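Local coordinates for salt-tolerant glutaminase (Micrococcus luteus, PDB 3AGD) that hydrolyses L-glutamine to L-glutamate and ammonia and tolerates high salt, at the interface of chains A and B. Numbering follows the deposited sequence. Chains: chain A/B, Salt-tolerant glutaminase.

Contact 1: the interface of chains A and B. Residues chain A 248, 250; chain B 89, 91, 235, 239.
A:Gln248 swings CG away from its own backbone N (chi1 -151°) and then bends at chi2 (-89°), which lays CB and CG alongside B:Leu89 and turns the amide toward B:Ser239. A:Leu250, with chi1 at 180°, carries CD1 to helix 227-240 of chain B. At the stem, A:Gln248 CB packs on B:Leu89 CB at 3.7 Å, and CG rests against the backbone carbonyl of the same leucine. A:Gln248 NE2, the amide nitrogen, stands 3.6 Å from the hydroxyl OG of B:Ser239, too long for a direct bond. A water links the two sides: it lies 2.6 Å from OE1, the amide oxygen of A:Gln248, and 3.1 Å from B:Ser239 OG. Its approach to the main-chain O of B:Ser235 is weak. This bridge ties the amide oxygen to the partner and should limit how freely the amide can rotate. Beside the water, A:Leu250 CD1 presses on B:Ser235 CB at 3.4 Å, a tight fit for two carbons, while B:Pro91 borders the amide more loosely. Chain A brings the loop residue A:Gln248 and the start of helix 249-252; chain B answers with one side of helix 227-240, where B:Ser235 and B:Ser239 lie a turn apart, and with the loop carrying B:Leu89 and B:Pro91, all inside the glutaminase region.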
loop_
_atom_site.group_PDB
_atom_site.type_symbol
_atom_site.label_atom_id
_atom_site.label_comp_id
_atom_site.label_asym_id
_atom_site.label_seq_id
_atom_site.Cartn_x
_atom_site.Cartn_y
_atom_site.Cartn_z
ATOM N N GLN A 248 1.458 15.659 -6.626
ATOM C CA GLN A 248 2.194 14.397 -6.601
ATOM C C GLN A 248 1.129 13.339 -6.343
ATOM O O GLN A 248 0.607 13.229 -5.235
ATOM C CB GLN A 248 3.234 14.410 -5.482
ATOM C CG GLN A 248 4.469 13.554 -5.745
ATOM C CD GLN A 248 4.316 12.124 -5.282
ATOM O OE1 GLN A 248 3.627 11.848 -4.299
ATOM N NE2 GLN A 248 4.978 11.205 -5.973
ATOM N N LEU A 250 0.842 9.913 -5.894
ATOM C CA LEU A 250 0.866 8.966 -4.787
ATOM C C LEU A 250 0.432 9.631 -3.481
ATOM O O LEU A 250 -0.427 9.111 -2.771
ATOM C CB LEU A 250 2.266 8.353 -4.649
ATOM C CG LEU A 250 2.582 7.323 -3.553
ATOM C CD1 LEU A 250 3.026 8.036 -2.305
ATOM C CD2 LEU A 250 1.369 6.435 -3.273
ATOM N N LEU B 89 6.579 17.923 -2.562
ATOM C CA LEU B 89 6.374 16.481 -2.516
ATOM C C LEU B 89 7.113 15.801 -3.669
ATOM O O LEU B 89 6.858 14.636 -3.984
ATOM C CB LEU B 89 4.879 16.177 -2.623
ATOM C CG LEU B 89 3.977 16.783 -1.545
ATOM C CD1 LEU B 89 2.508 16.629 -1.943
ATOM C CD2 LEU B 89 4.256 16.102 -0.215
ATOM N N PRO B 91 9.801 13.779 -5.482
ATOM C CA PRO B 91 10.853 12.818 -5.151
ATOM C C PRO B 91 12.194 13.346 -5.637
ATOM O O PRO B 91 12.291 13.914 -6.731
ATOM C CB PRO B 91 10.408 11.545 -5.874
ATOM C CG PRO B 91 9.499 12.046 -6.960
ATOM C CD PRO B 91 8.744 13.146 -6.286
ATOM N N SER B 235 3.865 8.275 2.614
ATOM C CA SER B 235 3.866 8.490 1.167
ATOM C C SER B 235 5.202 9.104 0.761
ATOM O O SER B 235 5.833 8.668 -0.194
ATOM C CB SER B 235 2.735 9.443 0.757
ATOM O OG SER B 235 1.476 8.790 0.743
ATOM N N SER B 239 8.316 7.596 -1.747
ATOM C CA SER B 239 8.879 8.270 -2.912
ATOM C C SER B 239 10.336 8.718 -2.823
ATOM O O SER B 239 11.037 8.692 -3.829
ATOM C CB SER B 239 8.030 9.493 -3.262
ATOM O OG SER B 239 6.725 9.112 -3.634
HETATM O O HOH W 1 4.865 11.055 -2.148
#

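Contact 2: the interface of chains A and B. Residues chain A 341, 344-345, 348; chain B 3, 49, 51.
B:His3 and B:His51 reach across to acidic residues on helix 337-349 of chain A, a helix belonging to the STAS region of the protein, while the chain B residues come from the loop segments at B:His3 and B:Arg49 and from strand 50-54, which carries B:His51. Two hydrogen bonds lead the contact. B:His51 NE2 donates to the carboxylate oxygen OE2 of A:Glu341 over 2.8 Å, almost straight; the oxygen lies in the plane of the imidazole and is met on its anti side. A:Glu341 points CG away from its backbone N (chi1 -171°) and bends at the next bond, carrying the carboxylate to the ring edge. The other bond, from B:His3 NE2 to A:Asp345 OD2, is 2.7 Å long but more bent, 134° at the hydrogen, with the carboxylate oxygen tilted from the ring plane and met nearly along its C-O axis.

The charged pairing belongs to A:Asp345 as well. B:Arg49 NH1 forms a salt bridge with A:Asp345 OD2 at 3.4 Å, yet the guanidinium does not meet the carboxylate end-on: the two flat groups stack, 23° apart, with CG of the aspartate over the guanidinium near its rim. OD2 thus serves both B:His3 and B:Arg49. With two carboxylates close by, the histidines would probably be drawn toward the protonated form.

Packing fills in around the rings. B:His51 sets its CE1 corner over the centre of one face of the B:His3 ring, 3.4 Å above the plane, and this can help hold the ring in place. A:Leu344 CB touches CE1 of B:His3 at 3.5 Å, its side chain crossing that of the histidine at about a right angle. One helical turn on, A:Thr348 brings OG1 to 3.7 Å from B:His3 CD2, while the same hydroxyl donates to A:Leu344 O at 3.1 Å, within its own helix.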
loop_
_atom_site.group_PDB
_atom_site.type_symbol
_atom_site.label_atom_id
_atom_site.label_comp_id
_atom_site.label_asym_id
_atom_site.label_seq_id
_atom_site.Cartn_x
_atom_site.Cartn_y
_atom_site.Cartn_z
ATOM N N GLU A 341 1.055 -13.614 11.954
ATOM C CA GLU A 341 1.746 -13.014 13.095
ATOM C C GLU A 341 0.769 -12.981 14.267
ATOM O O GLU A 341 1.128 -13.291 15.403
ATOM C CB GLU A 341 2.196 -11.590 12.735
ATOM C CG GLU A 341 3.113 -10.894 13.748
ATOM C CD GLU A 341 2.397 -10.462 15.020
ATOM O OE1 GLU A 341 1.237 -10.009 14.931
ATOM O OE2 GLU A 341 3.004 -10.558 16.108
ATOM N N LEU A 344 0.142 -16.519 15.649
ATOM C CA LEU A 344 1.249 -16.937 16.498
ATOM C C LEU A 344 1.171 -16.253 17.866
ATOM O O LEU A 344 1.545 -16.841 18.885
ATOM C CB LEU A 344 2.584 -16.615 15.827
ATOM C CG LEU A 344 2.894 -17.463 14.592
ATOM C CD1 LEU A 344 4.219 -17.013 13.985
ATOM C CD2 LEU A 344 2.953 -18.941 14.983
ATOM N N ASP A 345 0.696 -15.012 17.886
ATOM C CA ASP A 345 0.558 -14.276 19.139
ATOM C C ASP A 345 -0.515 -14.946 19.991
ATOM O O ASP A 345 -0.397 -15.012 21.212
ATOM C CB ASP A 345 0.152 -12.821 18.878
ATOM C CG ASP A 345 1.291 -11.978 18.325
ATOM O OD1 ASP A 345 1.018 -10.846 17.870
ATOM O OD2 ASP A 345 2.452 -12.439 18.347
ATOM N N THR A 348 0.978 -18.255 21.294
ATOM C CA THR A 348 1.931 -17.964 22.358
ATOM C C THR A 348 1.228 -17.497 23.629
ATOM O O THR A 348 1.613 -17.880 24.738
ATOM C CB THR A 348 2.945 -16.880 21.921
ATOM O OG1 THR A 348 3.810 -17.420 20.917
ATOM C CG2 THR A 348 3.792 -16.428 23.098
ATOM N N HIS B 3 7.869 -17.737 20.432
ATOM C CA HIS B 3 7.351 -17.165 19.198
ATOM C C HIS B 3 8.360 -17.417 18.081
ATOM O O HIS B 3 9.558 -17.210 18.262
ATOM C CB HIS B 3 7.129 -15.666 19.397
ATOM C CG HIS B 3 6.100 -15.078 18.482
ATOM N ND1 HIS B 3 6.289 -14.961 17.122
ATOM C CD2 HIS B 3 4.869 -14.579 18.737
ATOM C CE1 HIS B 3 5.218 -14.413 16.579
ATOM N NE2 HIS B 3 4.340 -14.170 17.535
ATOM N N ARG B 49 2.965 -6.224 19.780
ATOM C CA ARG B 49 4.156 -7.016 20.063
ATOM C C ARG B 49 5.415 -6.313 19.586
ATOM O O ARG B 49 5.360 -5.349 18.820
ATOM C CB ARG B 49 4.074 -8.397 19.399
ATOM C CG ARG B 49 2.885 -9.229 19.827
ATOM C CD ARG B 49 2.771 -9.283 21.337
ATOM N NE ARG B 49 1.416 -9.640 21.735
ATOM C CZ ARG B 49 0.979 -10.885 21.882
ATOM N NH1 ARG B 49 1.799 -11.910 21.676
ATOM N NH2 ARG B 49 -0.287 -11.098 22.210
ATOM N N HIS B 51 8.974 -7.976 18.360
ATOM C CA HIS B 51 9.864 -9.107 18.113
ATOM C C HIS B 51 11.256 -8.561 17.795
ATOM O O HIS B 51 11.431 -7.809 16.835
ATOM C CB HIS B 51 9.322 -9.940 16.947
ATOM C CG HIS B 51 7.875 -10.309 17.091
ATOM N ND1 HIS B 51 7.399 -11.069 18.138
ATOM C CD2 HIS B 51 6.798 -10.002 16.330
ATOM C CE1 HIS B 51 6.091 -11.213 18.017
ATOM N NE2 HIS B 51 5.701 -10.574 16.929
#

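About 33 Å separates the C-alpha centres of contact 1 and contact 2, and they share no residue or secondary-structure element. In contact 1 the glutaminase regions of both chains meet; in contact 2 the STAS region of chain A meets B:His3, B:Arg49 and strand 50-54 of chain B. One chain therefore grips its partner through both of its regions, by fit and a water bridge at contact 1 and by hydrogen bonds, a salt bridge and packing at contact 2. The two-fold axis repeats each patch with the chains exchanged. The protein is a homotetramer, so this dimer may be one of its pairings.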